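Local coordinates for protein hemin degrading factor (Pseudomonas aeruginosa, PDB 4MF9) that binds heme and probably traffics or degrades it inside the bacterium after uptake from its host, at residues R22-L27 and A41-S46; E49-R54 and F128-E133; L76-A81 and A158-V163; D146-A151 and H185-P190. One frame throughout, in Å; residues are numbered along the deposited sequence.

Contact 1 (R22-L27 and A41-S46)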
loop_
_atom_site.group_PDB
_atom_site.type_symbol
_atom_site.label_atom_id
_atom_site.label_comp_id
_atom_site.label_asym_id
_atom_site.label_seq_id
_atom_site.Cartn_x
_atom_site.Cartn_y
_atom_site.Cartn_z
ATOM N N ARG A 22 -23.560 8.447 -14.863
ATOM C CA ARG A 22 -24.872 7.827 -14.979
ATOM C C ARG A 22 -24.813 6.325 -15.105
ATOM O O ARG A 22 -25.574 5.627 -14.502
ATOM C CB ARG A 22 -25.700 8.444 -16.105
ATOM C CG ARG A 22 -27.060 7.786 -16.380
ATOM C CD ARG A 22 -27.882 7.461 -15.135
ATOM N NE ARG A 22 -29.138 6.736 -15.401
ATOM C CZ ARG A 22 -30.262 7.272 -15.877
ATOM N NH1 ARG A 22 -30.335 8.550 -16.169
ATOM N NH2 ARG A 22 -31.326 6.521 -16.074
ATOM N N ALA A 23 -23.886 5.856 -15.897
ATOM C CA ALA A 23 -23.657 4.428 -16.109
ATOM C C ALA A 23 -23.240 3.757 -14.805
ATOM O O ALA A 23 -23.651 2.631 -14.507
ATOM C CB ALA A 23 -22.582 4.228 -17.171
ATOM N N TRP A 24 -22.412 4.444 -14.041
ATOM C CA TRP A 24 -21.975 3.958 -12.765
ATOM C C TRP A 24 -23.087 3.864 -11.732
ATOM O O TRP A 24 -23.238 2.856 -11.113
ATOM C CB TRP A 24 -20.864 4.835 -12.237
ATOM C CG TRP A 24 -20.427 4.511 -10.801
ATOM C CD1 TRP A 24 -20.245 3.306 -10.261
ATOM C CD2 TRP A 24 -20.106 5.438 -9.811
ATOM N NE1 TRP A 24 -19.806 3.407 -8.997
ATOM C CE2 TRP A 24 -19.725 4.720 -8.678
ATOM C CE3 TRP A 24 -20.157 6.826 -9.744
ATOM C CZ2 TRP A 24 -19.400 5.332 -7.501
ATOM C CZ3 TRP A 24 -19.805 7.432 -8.590
ATOM C CH2 TRP A 24 -19.445 6.694 -7.477
ATOM N N GLN A 25 -23.896 4.906 -11.625
ATOM C CA GLN A 25 -25.054 4.925 -10.722
ATOM C C GLN A 25 -26.075 3.842 -11.062
ATOM O O GLN A 25 -26.698 3.257 -10.174
ATOM C CB GLN A 25 -25.730 6.303 -10.749
ATOM C CG GLN A 25 -24.824 7.441 -10.312
ATOM C CD GLN A 25 -24.321 7.282 -8.884
ATOM O OE1 GLN A 25 -25.106 7.116 -7.953
ATOM N NE2 GLN A 25 -23.006 7.335 -8.709
ATOM N N ASP A 26 -26.252 3.590 -12.353
ATOM C CA ASP A 26 -27.107 2.503 -12.820
ATOM C C ASP A 26 -26.560 1.146 -12.365
ATOM O O ASP A 26 -27.309 0.269 -11.909
ATOM C CB ASP A 26 -27.206 2.546 -14.349
ATOM C CG ASP A 26 -28.085 3.680 -14.847
ATOM O OD1 ASP A 26 -28.860 4.236 -14.030
ATOM O OD2 ASP A 26 -28.014 4.004 -16.059
ATOM N N LEU A 27 -25.246 0.983 -12.489
ATOM C CA LEU A 27 -24.568 -0.221 -12.057
ATOM C C LEU A 27 -24.657 -0.400 -10.574
ATOM O O LEU A 27 -25.109 -1.432 -10.108
ATOM C CB LEU A 27 -23.100 -0.116 -12.377
ATOM C CG LEU A 27 -22.427 -1.379 -12.896
ATOM C CD1 LEU A 27 -20.945 -1.390 -12.620
ATOM C CD2 LEU A 27 -23.080 -2.653 -12.403
ATOM N N ALA A 41 -13.833 -1.064 -13.383
ATOM C CA ALA A 41 -13.446 -2.175 -14.224
ATOM C C ALA A 41 -14.587 -2.698 -15.078
ATOM O O ALA A 41 -14.413 -2.880 -16.270
ATOM C CB ALA A 41 -12.884 -3.291 -13.383
ATOM N N LEU A 42 -15.745 -2.869 -14.479
ATOM C CA LEU A 42 -16.946 -3.278 -15.211
ATOM C C LEU A 42 -17.367 -2.244 -16.259
ATOM O O LEU A 42 -17.902 -2.603 -17.310
ATOM C CB LEU A 42 -18.112 -3.544 -14.252
ATOM C CG LEU A 42 -18.267 -4.934 -13.628
ATOM C CD1 LEU A 42 -18.122 -6.019 -14.688
ATOM C CD2 LEU A 42 -17.290 -5.154 -12.481
ATOM N N LEU A 43 -17.129 -0.976 -15.982
ATOM C CA LEU A 43 -17.423 0.106 -16.923
ATOM C C LEU A 43 -16.289 0.349 -17.909
ATOM O O LEU A 43 -16.315 1.237 -18.711
ATOM C CB LEU A 43 -17.805 1.374 -16.171
ATOM C CG LEU A 43 -18.895 1.229 -15.133
ATOM C CD1 LEU A 43 -18.918 2.419 -14.186
ATOM C CD2 LEU A 43 -20.215 1.062 -15.847
ATOM N N GLN A 44 -15.284 -0.471 -17.766
ATOM C CA GLN A 44 -14.143 -0.413 -18.595
ATOM C C GLN A 44 -13.383 0.902 -18.564
ATOM O O GLN A 44 -12.854 1.310 -19.524
ATOM C CB GLN A 44 -14.577 -0.820 -19.987
ATOM C CG GLN A 44 -13.503 -0.828 -21.036
ATOM C CD GLN A 44 -12.721 -2.130 -21.109
ATOM O OE1 GLN A 44 -11.685 -2.189 -21.767
ATOM N NE2 GLN A 44 -13.189 -3.141 -20.402
ATOM N N VAL A 45 -13.292 1.517 -17.421
ATOM C CA VAL A 45 -12.467 2.710 -17.214
ATOM C C VAL A 45 -11.599 2.583 -15.964
ATOM O O VAL A 45 -11.759 1.649 -15.179
ATOM C CB VAL A 45 -13.320 3.999 -17.088
ATOM C CG1 VAL A 45 -14.115 4.262 -18.360
ATOM C CG2 VAL A 45 -14.242 3.924 -15.874
ATOM N N SER A 46 -10.683 3.525 -15.775
ATOM C CA SER A 46 -9.906 3.564 -14.543
ATOM C C SER A 46 -10.745 4.165 -13.416
ATOM O O SER A 46 -11.704 4.903 -13.671
ATOM C CB SER A 46 -8.638 4.382 -14.736
ATOM O OG SER A 46 -8.937 5.755 -14.890
#

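Contact 2 (E49-R54 and F128-E133)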
loop_
_atom_site.group_PDB
_atom_site.type_symbol
_atom_site.label_atom_id
_atom_site.label_comp_id
_atom_site.label_asym_id
_atom_site.label_seq_id
_atom_site.Cartn_x
_atom_site.Cartn_y
_atom_site.Cartn_z
ATOM N N GLU A 49 -10.763 8.000 -13.571
ATOM C CA GLU A 49 -11.736 8.515 -14.499
ATOM C C GLU A 49 -13.122 8.533 -13.888
ATOM O O GLU A 49 -13.818 9.481 -13.995
ATOM C CB GLU A 49 -11.747 7.680 -15.725
ATOM C CG GLU A 49 -10.616 7.943 -16.646
ATOM C CD GLU A 49 -10.528 6.902 -17.748
ATOM O OE1 GLU A 49 -9.940 5.819 -17.535
ATOM O OE2 GLU A 49 -11.111 7.173 -18.792
ATOM N N LEU A 50 -13.439 7.465 -13.188
ATOM C CA LEU A 50 -14.733 7.310 -12.523
ATOM C C LEU A 50 -14.920 8.417 -11.493
ATOM O O LEU A 50 -15.961 9.083 -11.464
ATOM C CB LEU A 50 -14.844 5.939 -11.847
ATOM C CG LEU A 50 -16.176 5.175 -11.914
ATOM C CD1 LEU A 50 -16.222 4.013 -10.933
ATOM C CD2 LEU A 50 -17.349 6.082 -11.667
ATOM N N VAL A 51 -13.905 8.625 -10.659
ATOM C CA VAL A 51 -13.944 9.698 -9.664
ATOM C C VAL A 51 -14.061 11.086 -10.314
ATOM O O VAL A 51 -14.824 11.938 -9.852
ATOM C CB VAL A 51 -12.722 9.625 -8.717
ATOM C CG1 VAL A 51 -12.709 10.811 -7.766
ATOM C CG2 VAL A 51 -12.732 8.313 -7.932
ATOM N N ALA A 52 -13.322 11.313 -11.394
ATOM C CA ALA A 52 -13.412 12.590 -12.095
ATOM C C ALA A 52 -14.807 12.809 -12.685
ATOM O O ALA A 52 -15.231 13.942 -12.860
ATOM C CB ALA A 52 -12.353 12.691 -13.171
ATOM N N SER A 53 -15.531 11.736 -12.983
ATOM C CA SER A 53 -16.903 11.905 -13.478
ATOM C C SER A 53 -17.816 12.465 -12.383
ATOM O O SER A 53 -18.943 12.887 -12.659
ATOM C CB SER A 53 -17.465 10.585 -14.006
ATOM O OG SER A 53 -17.978 9.802 -12.951
ATOM N N ARG A 54 -17.354 12.417 -11.139
ATOM C CA ARG A 54 -18.023 12.955 -9.975
ATOM C C ARG A 54 -17.875 14.468 -9.746
ATOM O O ARG A 54 -18.562 15.027 -8.957
ATOM C CB ARG A 54 -17.572 12.208 -8.699
ATOM C CG ARG A 54 -17.851 10.714 -8.699
ATOM C CD ARG A 54 -17.421 9.992 -7.447
ATOM N NE ARG A 54 -18.164 10.405 -6.287
ATOM C CZ ARG A 54 -18.334 9.642 -5.227
ATOM N NH1 ARG A 54 -17.765 8.460 -5.196
ATOM N NH2 ARG A 54 -19.067 10.026 -4.230
ATOM N N PHE A 128 -8.503 14.130 -5.654
ATOM C CA PHE A 128 -9.861 14.653 -5.516
ATOM C C PHE A 128 -10.313 14.645 -4.065
ATOM O O PHE A 128 -9.925 13.776 -3.282
ATOM C CB PHE A 128 -10.843 13.818 -6.349
ATOM C CG PHE A 128 -10.520 13.797 -7.817
ATOM C CD1 PHE A 128 -9.606 12.880 -8.328
ATOM C CD2 PHE A 128 -11.126 14.696 -8.688
ATOM C CE1 PHE A 128 -9.300 12.867 -9.682
ATOM C CE2 PHE A 128 -10.832 14.685 -10.040
ATOM C CZ PHE A 128 -9.914 13.768 -10.538
ATOM N N ALA A 129 -11.133 15.625 -3.708
ATOM C CA ALA A 129 -11.774 15.633 -2.406
ATOM C C ALA A 129 -13.220 15.278 -2.660
ATOM O O ALA A 129 -13.914 15.986 -3.403
ATOM C CB ALA A 129 -11.671 17.015 -1.770
ATOM N N ILE A 130 -13.653 14.195 -2.060
ATOM C CA ILE A 130 -14.987 13.690 -2.216
ATOM C C ILE A 130 -15.840 13.970 -0.958
ATOM O O ILE A 130 -15.411 13.754 0.127
ATOM C CB ILE A 130 -14.946 12.197 -2.545
ATOM C CG1 ILE A 130 -14.141 11.951 -3.813
ATOM C CG2 ILE A 130 -16.321 11.613 -2.680
ATOM C CD1 ILE A 130 -14.114 10.534 -4.282
ATOM N N ALA A 131 -17.053 14.464 -1.132
ATOM C CA ALA A 131 -17.974 14.604 -0.010
ATOM C C ALA A 131 -19.271 13.896 -0.377
ATOM O O ALA A 131 -20.189 14.507 -0.937
ATOM C CB ALA A 131 -18.224 16.085 0.297
ATOM N N GLU A 132 -19.367 12.631 -0.048
ATOM C CA GLU A 132 -20.361 11.740 -0.541
ATOM C C GLU A 132 -21.597 11.690 0.370
ATOM O O GLU A 132 -21.455 11.353 1.475
ATOM C CB GLU A 132 -19.789 10.336 -0.665
ATOM C CG GLU A 132 -20.777 9.405 -1.300
ATOM C CD GLU A 132 -20.200 8.169 -1.918
ATOM O OE1 GLU A 132 -20.988 7.408 -2.419
ATOM O OE2 GLU A 132 -19.012 7.955 -1.912
ATOM N N GLU A 133 -22.772 12.012 -0.124
ATOM C CA GLU A 133 -23.993 11.962 0.673
ATOM C C GLU A 133 -24.233 10.553 1.180
ATOM O O GLU A 133 -24.219 9.666 0.432
ATOM C CB GLU A 133 -25.178 12.312 -0.236
ATOM C CG GLU A 133 -25.780 13.666 0.059
ATOM C CD GLU A 133 -26.668 14.271 -1.052
ATOM O OE1 GLU A 133 -27.070 15.432 -0.847
ATOM O OE2 GLU A 133 -26.953 13.631 -2.088
#

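Contact 3 (L76-A81 and A158-V163)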
loop_
_atom_site.group_PDB
_atom_site.type_symbol
_atom_site.label_atom_id
_atom_site.label_comp_id
_atom_site.label_asym_id
_atom_site.label_seq_id
_atom_site.Cartn_x
_atom_site.Cartn_y
_atom_site.Cartn_z
ATOM N N LEU A 76 -6.931 17.644 9.844
ATOM C CA LEU A 76 -8.166 16.875 9.932
ATOM C C LEU A 76 -8.285 16.009 11.183
ATOM O O LEU A 76 -9.320 15.384 11.397
ATOM C CB LEU A 76 -8.321 15.996 8.691
ATOM C CG LEU A 76 -8.334 16.780 7.379
ATOM C CD1 LEU A 76 -8.231 15.847 6.190
ATOM C CD2 LEU A 76 -9.590 17.632 7.278
ATOM N N GLY A 77 -7.241 15.969 12.006
ATOM C CA GLY A 77 -7.256 15.105 13.177
ATOM C C GLY A 77 -7.177 13.641 12.793
ATOM O O GLY A 77 -6.686 13.311 11.717
ATOM N N PRO A 78 -7.649 12.754 13.674
ATOM C CA PRO A 78 -7.607 11.318 13.384
ATOM C C PRO A 78 -8.386 10.970 12.126
ATOM O O PRO A 78 -9.573 11.297 12.015
ATOM C CB PRO A 78 -8.282 10.690 14.613
ATOM C CG PRO A 78 -8.039 11.675 15.704
ATOM C CD PRO A 78 -8.122 13.026 15.044
ATOM N N ILE A 79 -7.714 10.309 11.191
ATOM C CA ILE A 79 -8.342 9.845 9.968
ATOM C C ILE A 79 -8.139 8.351 9.808
ATOM O O ILE A 79 -7.568 7.680 10.683
ATOM C CB ILE A 79 -7.746 10.555 8.735
ATOM C CG1 ILE A 79 -6.227 10.700 8.870
ATOM C CG2 ILE A 79 -8.391 11.928 8.541
ATOM C CD1 ILE A 79 -5.416 9.498 8.334
ATOM N N MET A 80 -8.569 7.828 8.697
ATOM C CA MET A 80 -8.199 6.510 8.298
ATOM C C MET A 80 -7.500 6.539 6.926
ATOM O O MET A 80 -8.031 7.055 5.977
ATOM C CB MET A 80 -9.422 5.621 8.246
ATOM C CG MET A 80 -9.169 4.197 7.929
ATOM S SD MET A 80 -9.067 3.758 6.251
ATOM C CE MET A 80 -10.751 3.675 5.689
ATOM N N ALA A 81 -6.316 5.976 6.883
ATOM C CA ALA A 81 -5.523 5.928 5.661
ATOM C C ALA A 81 -5.740 4.574 5.017
ATOM O O ALA A 81 -5.721 3.541 5.707
ATOM C CB ALA A 81 -4.037 6.151 5.971
ATOM N N ALA A 158 -13.121 10.208 9.628
ATOM C CA ALA A 158 -13.885 9.294 10.415
ATOM C C ALA A 158 -14.581 9.980 11.581
ATOM O O ALA A 158 -14.689 11.158 11.598
ATOM C CB ALA A 158 -13.042 8.142 10.855
ATOM N N GLU A 159 -14.998 9.190 12.509
ATOM C CA GLU A 159 -15.869 9.577 13.590
ATOM C C GLU A 159 -15.257 10.753 14.323
ATOM O O GLU A 159 -15.951 11.646 14.732
ATOM C CB GLU A 159 -15.854 8.377 14.513
ATOM C CG GLU A 159 -16.467 7.118 13.959
ATOM C CD GLU A 159 -15.552 6.171 13.188
ATOM O OE1 GLU A 159 -16.115 5.288 12.542
ATOM O OE2 GLU A 159 -14.311 6.273 13.185
ATOM N N ALA A 160 -13.934 10.757 14.414
ATOM C CA ALA A 160 -13.119 11.600 15.288
ATOM C C ALA A 160 -12.327 12.678 14.546
ATOM O O ALA A 160 -11.456 13.329 15.134
ATOM C CB ALA A 160 -12.182 10.739 16.119
ATOM N N SER A 161 -12.610 12.858 13.257
ATOM C CA SER A 161 -11.931 13.889 12.470
ATOM C C SER A 161 -12.464 15.279 12.798
ATOM O O SER A 161 -13.617 15.422 13.194
ATOM C CB SER A 161 -12.100 13.625 10.974
ATOM O OG SER A 161 -11.640 12.335 10.613
ATOM N N ASP A 162 -11.656 16.296 12.557
ATOM C CA ASP A 162 -12.103 17.669 12.759
ATOM C C ASP A 162 -12.848 18.151 11.527
ATOM O O ASP A 162 -12.327 18.752 10.645
ATOM C CB ASP A 162 -10.962 18.616 13.090
ATOM C CG ASP A 162 -11.426 20.050 13.242
ATOM O OD1 ASP A 162 -12.615 20.258 13.346
ATOM O OD2 ASP A 162 -10.621 20.950 13.232
ATOM N N VAL A 163 -14.140 17.931 11.495
ATOM C CA VAL A 163 -14.908 18.188 10.305
ATOM C C VAL A 163 -14.799 19.627 9.849
ATOM O O VAL A 163 -14.905 19.898 8.718
ATOM C CB VAL A 163 -16.365 17.718 10.463
ATOM C CG1 VAL A 163 -17.093 17.723 9.150
ATOM C CG2 VAL A 163 -16.397 16.330 11.075
#

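Contact 4 (D146-A151 and H185-P190)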
loop_
_atom_site.group_PDB
_atom_site.type_symbol
_atom_site.label_atom_id
_atom_site.label_comp_id
_atom_site.label_asym_id
_atom_site.label_seq_id
_atom_site.Cartn_x
_atom_site.Cartn_y
_atom_site.Cartn_z
ATOM N N ASP A 146 -2.858 7.525 -9.953
ATOM C CA ASP A 146 -1.584 7.555 -10.684
ATOM C C ASP A 146 -1.748 7.881 -12.176
ATOM O O ASP A 146 -2.852 8.170 -12.629
ATOM C CB ASP A 146 -0.753 6.264 -10.463
ATOM C CG ASP A 146 -1.391 5.013 -11.058
ATOM O OD1 ASP A 146 -2.217 5.111 -11.985
ATOM O OD2 ASP A 146 -1.044 3.898 -10.597
ATOM N N GLN A 147 -0.678 7.772 -12.939
ATOM C CA GLN A 147 -0.708 8.118 -14.320
ATOM C C GLN A 147 -1.679 7.296 -15.134
ATOM O O GLN A 147 -2.055 7.693 -16.214
ATOM C CB GLN A 147 0.662 8.015 -14.901
ATOM C CG GLN A 147 1.096 9.298 -15.471
ATOM C CD GLN A 147 1.223 10.290 -14.436
ATOM O OE1 GLN A 147 0.758 11.367 -14.587
ATOM N NE2 GLN A 147 1.849 9.931 -13.366
ATOM N N GLN A 148 -2.035 6.121 -14.646
ATOM C CA GLN A 148 -2.965 5.231 -15.345
ATOM C C GLN A 148 -4.385 5.297 -14.778
ATOM O O GLN A 148 -5.276 4.553 -15.212
ATOM C CB GLN A 148 -2.448 3.787 -15.336
ATOM C CG GLN A 148 -1.195 3.573 -16.209
ATOM C CD GLN A 148 0.056 4.194 -15.617
ATOM O OE1 GLN A 148 0.649 5.103 -16.199
ATOM N NE2 GLN A 148 0.472 3.697 -14.461
ATOM N N GLY A 149 -4.593 6.169 -13.795
ATOM C CA GLY A 149 -5.904 6.282 -13.163
ATOM C C GLY A 149 -6.156 5.285 -12.038
ATOM O O GLY A 149 -7.267 5.209 -11.498
ATOM N N VAL A 150 -5.129 4.519 -11.669
ATOM C CA VAL A 150 -5.273 3.531 -10.596
ATOM C C VAL A 150 -5.070 4.211 -9.254
ATOM O O VAL A 150 -4.201 5.068 -9.120
ATOM C CB VAL A 150 -4.248 2.389 -10.744
ATOM C CG1 VAL A 150 -4.584 1.243 -9.798
ATOM C CG2 VAL A 150 -4.217 1.902 -12.188
ATOM N N ALA A 151 -5.865 3.842 -8.258
ATOM C CA ALA A 151 -5.728 4.452 -6.937
ATOM C C ALA A 151 -4.317 4.331 -6.386
ATOM O O ALA A 151 -3.680 3.269 -6.480
ATOM C CB ALA A 151 -6.715 3.841 -5.965
ATOM N N HIS A 185 -1.501 8.875 -18.969
ATOM C CA HIS A 185 -0.329 8.540 -19.705
ATOM C C HIS A 185 -0.256 7.077 -19.985
ATOM O O HIS A 185 -0.788 6.258 -19.306
ATOM C CB HIS A 185 0.890 9.013 -18.976
ATOM C CG HIS A 185 1.065 10.490 -19.022
ATOM N ND1 HIS A 185 0.250 11.311 -19.772
ATOM C CD2 HIS A 185 1.960 11.303 -18.411
ATOM C CE1 HIS A 185 0.625 12.567 -19.604
ATOM N NE2 HIS A 185 1.664 12.588 -18.790
ATOM N N GLU A 186 0.365 6.698 -21.075
ATOM C CA GLU A 186 0.424 5.295 -21.404
ATOM C C GLU A 186 1.469 4.624 -20.516
ATOM O O GLU A 186 2.499 5.203 -20.247
ATOM C CB GLU A 186 0.660 5.111 -22.888
ATOM C CG GLU A 186 0.652 3.673 -23.361
ATOM C CD GLU A 186 -0.700 3.064 -23.241
ATOM O OE1 GLU A 186 -1.686 3.628 -23.780
ATOM O OE2 GLU A 186 -0.784 2.025 -22.591
ATOM N N PRO A 187 1.214 3.395 -20.084
ATOM C CA PRO A 187 2.140 2.803 -19.118
ATOM C C PRO A 187 3.516 2.673 -19.691
ATOM O O PRO A 187 3.823 2.340 -20.832
ATOM C CB PRO A 187 1.511 1.465 -18.796
ATOM C CG PRO A 187 0.055 1.625 -19.180
ATOM C CD PRO A 187 -0.152 2.951 -19.821
ATOM N N ARG A 188 4.460 3.047 -18.829
ATOM C CA ARG A 188 5.922 3.182 -19.114
ATOM C C ARG A 188 6.781 1.915 -19.044
ATOM O O ARG A 188 6.394 0.925 -18.441
ATOM C CB ARG A 188 6.541 4.368 -18.324
ATOM C CG ARG A 188 8.001 4.269 -17.886
ATOM C CD ARG A 188 8.968 4.553 -19.010
ATOM N NE ARG A 188 10.038 5.483 -18.692
ATOM C CZ ARG A 188 9.901 6.798 -18.605
ATOM N NH1 ARG A 188 8.726 7.354 -18.798
ATOM N NH2 ARG A 188 10.937 7.558 -18.337
ATOM N N ALA A 189 7.990 1.987 -19.595
ATOM C CA ALA A 189 8.684 0.832 -20.136
ATOM C C ALA A 189 8.863 -0.328 -19.206
ATOM O O ALA A 189 9.497 -0.181 -18.177
ATOM C CB ALA A 189 10.072 1.263 -20.587
ATOM N N PRO A 190 8.409 -1.517 -19.579
ATOM C CA PRO A 190 8.837 -2.695 -18.817
ATOM C C PRO A 190 10.120 -3.325 -19.392
ATOM O O PRO A 190 9.989 -3.974 -20.417
ATOM C CB PRO A 190 7.663 -3.690 -19.022
ATOM C CG PRO A 190 6.659 -3.000 -19.870
ATOM C CD PRO A 190 7.370 -1.870 -20.545
#

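Contact 1 (R22-L27 and A41-S46)
Leu43 pushes its isobutyl end against helix 17-30 and takes part in three of the four side-chain contacts. Its CD1 branch settles 3.7 Å from CB of Trp24 and equally close to the CA behind it, so the tightest touch is against the root of the tryptophan and not its indole. The indole has CG anti to its backbone N (chi1 173°) and leads off elsewhere, on to Ala39 and Arg54. The CD2 branch of Leu43 spreads over the next turn, where it meets CD1 of Leu27 at 4.1 Å as the two leucines slide past each other in opposite directions. Leu27 CD1 also reaches CB of Leu42 at 3.9 Å, these two side chains crossing at about a right angle.

The packing slackens toward the surface. Ala23 CB stands 4.2 Å from Leu43 CD2, and Leu42, an exposed residue, adds only its CB. On helix 17-30 itself, exposed Arg22 and Asp26 pair with each other one turn apart, NE to OD1 at 2.9 Å. No hydrogen bond joins the two segments, so the grip is wholly apolar. Leu43 follows directly on helix 36-42, and Gln44, with positive phi, closes that helix in a Schellman motif: a short helix packing its C-terminal leucines against helix 17-30 just before Ser46 N-caps helix 47-52.

Contact 2 (E49-R54 and F128-E133)
Arg54 and Glu132 cross at about a right angle, their guanidinium and carboxylate planes 84° apart. NH2 of Arg54 gives a nearly straight hydrogen bond to OE2 of Glu132 at 3.1 Å (167° at the hydrogen). The oxygen lies close to the guanidinium plane, yet the N-H comes down on it from above the carboxylate plane, 76° out of it, which makes this salt bridge quite unlike the flat two-pronged kind. In Glu132, CG is anti to the backbone N, and the extended chain beyond it carries the carboxylate to the guanidinium. One face of the same guanidinium is occupied by CG2 of Ile130, 3.5 Å from NH2. The stronger polar partner of Arg54 is Asp58, which forms a salt bridge with the same NH2; the buried cation is thus shared between two carboxylates, which probably help it keep its charge.

Segment 49-54 is the end of helix 47-52 and the turn after it, laid over strand 124-133, next to the edge of a large antiparallel sheet within a HemS/ChuX family region; strands 59-62 and 138-146 flank that strand.

Toward the helix, the contact turns greasy. CG1 of Val51 sits 3.7 Å from CG of Phe128, the two side chains sliding past each other in opposite directions, and the same methyl meets CD1 of Ile130 at 3.8 Å where valine and isoleucine cross at about a right angle. Ala52 takes the far end of the ring, its CB 3.7 Å from CZ of Phe128, while Leu182 touches that alanine from a loop.

Contact 3 (L76-A81 and A158-V163)
The hydroxyl of Ser161 donates to the carbonyl oxygen of Pro78, OG to O 2.7 Å, with the donor tilted 20° from the carbonyl plane. A second bond lies one step away, where the backbone N of Asp162 reaches the O of Leu76 at 2.8 Å. That N-H stands above the carbonyl plane, 51° out of it, although the bond is fairly straight at its hydrogen. Beside these two polar links the proline ring packs against the turn: Pro78 CD comes 3.3 Å from the O of Ala160, and Pro78 CB lies 4.2 Å from CB of Ala160. Ile79 adds a lighter touch, its CG2 3.9 Å from Ser161 OG.

What sets the serine in place is its own turn. Ala158 to Ser161 form a type I beta turn, closed by the N of Ser161 on the O of Ala158, and the N of Ala158 also donates back to Ser161 OG at 2.8 Å. With OG anti to its carbonyl carbon (chi1 -56°), the hydroxyl thus accepts from its own loop while donating across to the other segment. Asp162 centres an inverse gamma turn, and its OD1 takes the backbone N of Arg164. On the other segment, Gly77 has positive phi and brings the chain close to Ser161 just before Pro78.

The contact fastens the loop between strand 151-157 and helix 166-173 to the segment leading into strand 78-84. These two strands are antiparallel neighbours in one sheet, with Met80 bonded to Phe156 through the backbone, and strand 88-93 follows on the other side of strand 78-84.

Contact 4 (D146-A151 and H185-P190)
Gln147 lays its aliphatic part against His185: CG comes 3.5 Å from CB of the histidine and 3.7 Å from CD2 of the imidazole. The two side chains run side by side and point the same way, with amide and ring planes 35° apart. A bend at chi2 (65°) carries CD round beside the ring, and OE1 ends 4.0 Å from His185 CD2. The backbones also join, His185 N giving a hydrogen bond to the O of Gln147 at 3.0 Å, its donor tilted 21° from the carbonyl plane.

The partner loop is a type I beta turn from Asp146 to Gly149, linking antiparallel strands 138-146 and 151-157 as a hairpin. Asp146 braces it from within through an Asx turn. Its OD1 accepts from the N of Gln148 at 2.9 Å and from the N of Val150 at 3.0 Å, the two donors arriving from opposite faces of the carboxylate plane. Gly149 turns the chain at positive phi, a conformation readily taken by glycine, and its backbone bonds to Gly48.

Further along, Gln148 approaches the proline ring obliquely. Its CG sits 3.8 Å from CG of Pro187, while its OE1 lies 3.6 Å from the O of His185, two acceptors that cannot bond to each other. The chain from 185 to 190 has no regular structure and belongs to the long connection between helix 166-173 and helix 201-210; by Arg188 and Ala189 it has become poorly ordered, well past the single backbone bond to the hairpin.

How the contacts relate
Contact 2 is the buried one of the four and combines apolar packing with a salt bridge; contacts 1 and 4 lie at the surface, and contact 3 is partly buried. Contact 1 is purely apolar, between a helix and the end of another helix with its turn, whereas contact 3 uses a backbone and a hydroxyl hydrogen bond and contact 4 one backbone bond plus aliphatic and ring packing. Contacts 2 and 3 reach the same antiparallel sheet from elements about 9 Å apart at their nearest atoms. Contacts 1 and 2 touch directly, Trp24 of helix 17-30 packing on Leu50 and Arg54. Ser46 likewise packs on Gln148 and Gly149, tying contact 1 to the hairpin of contact 4.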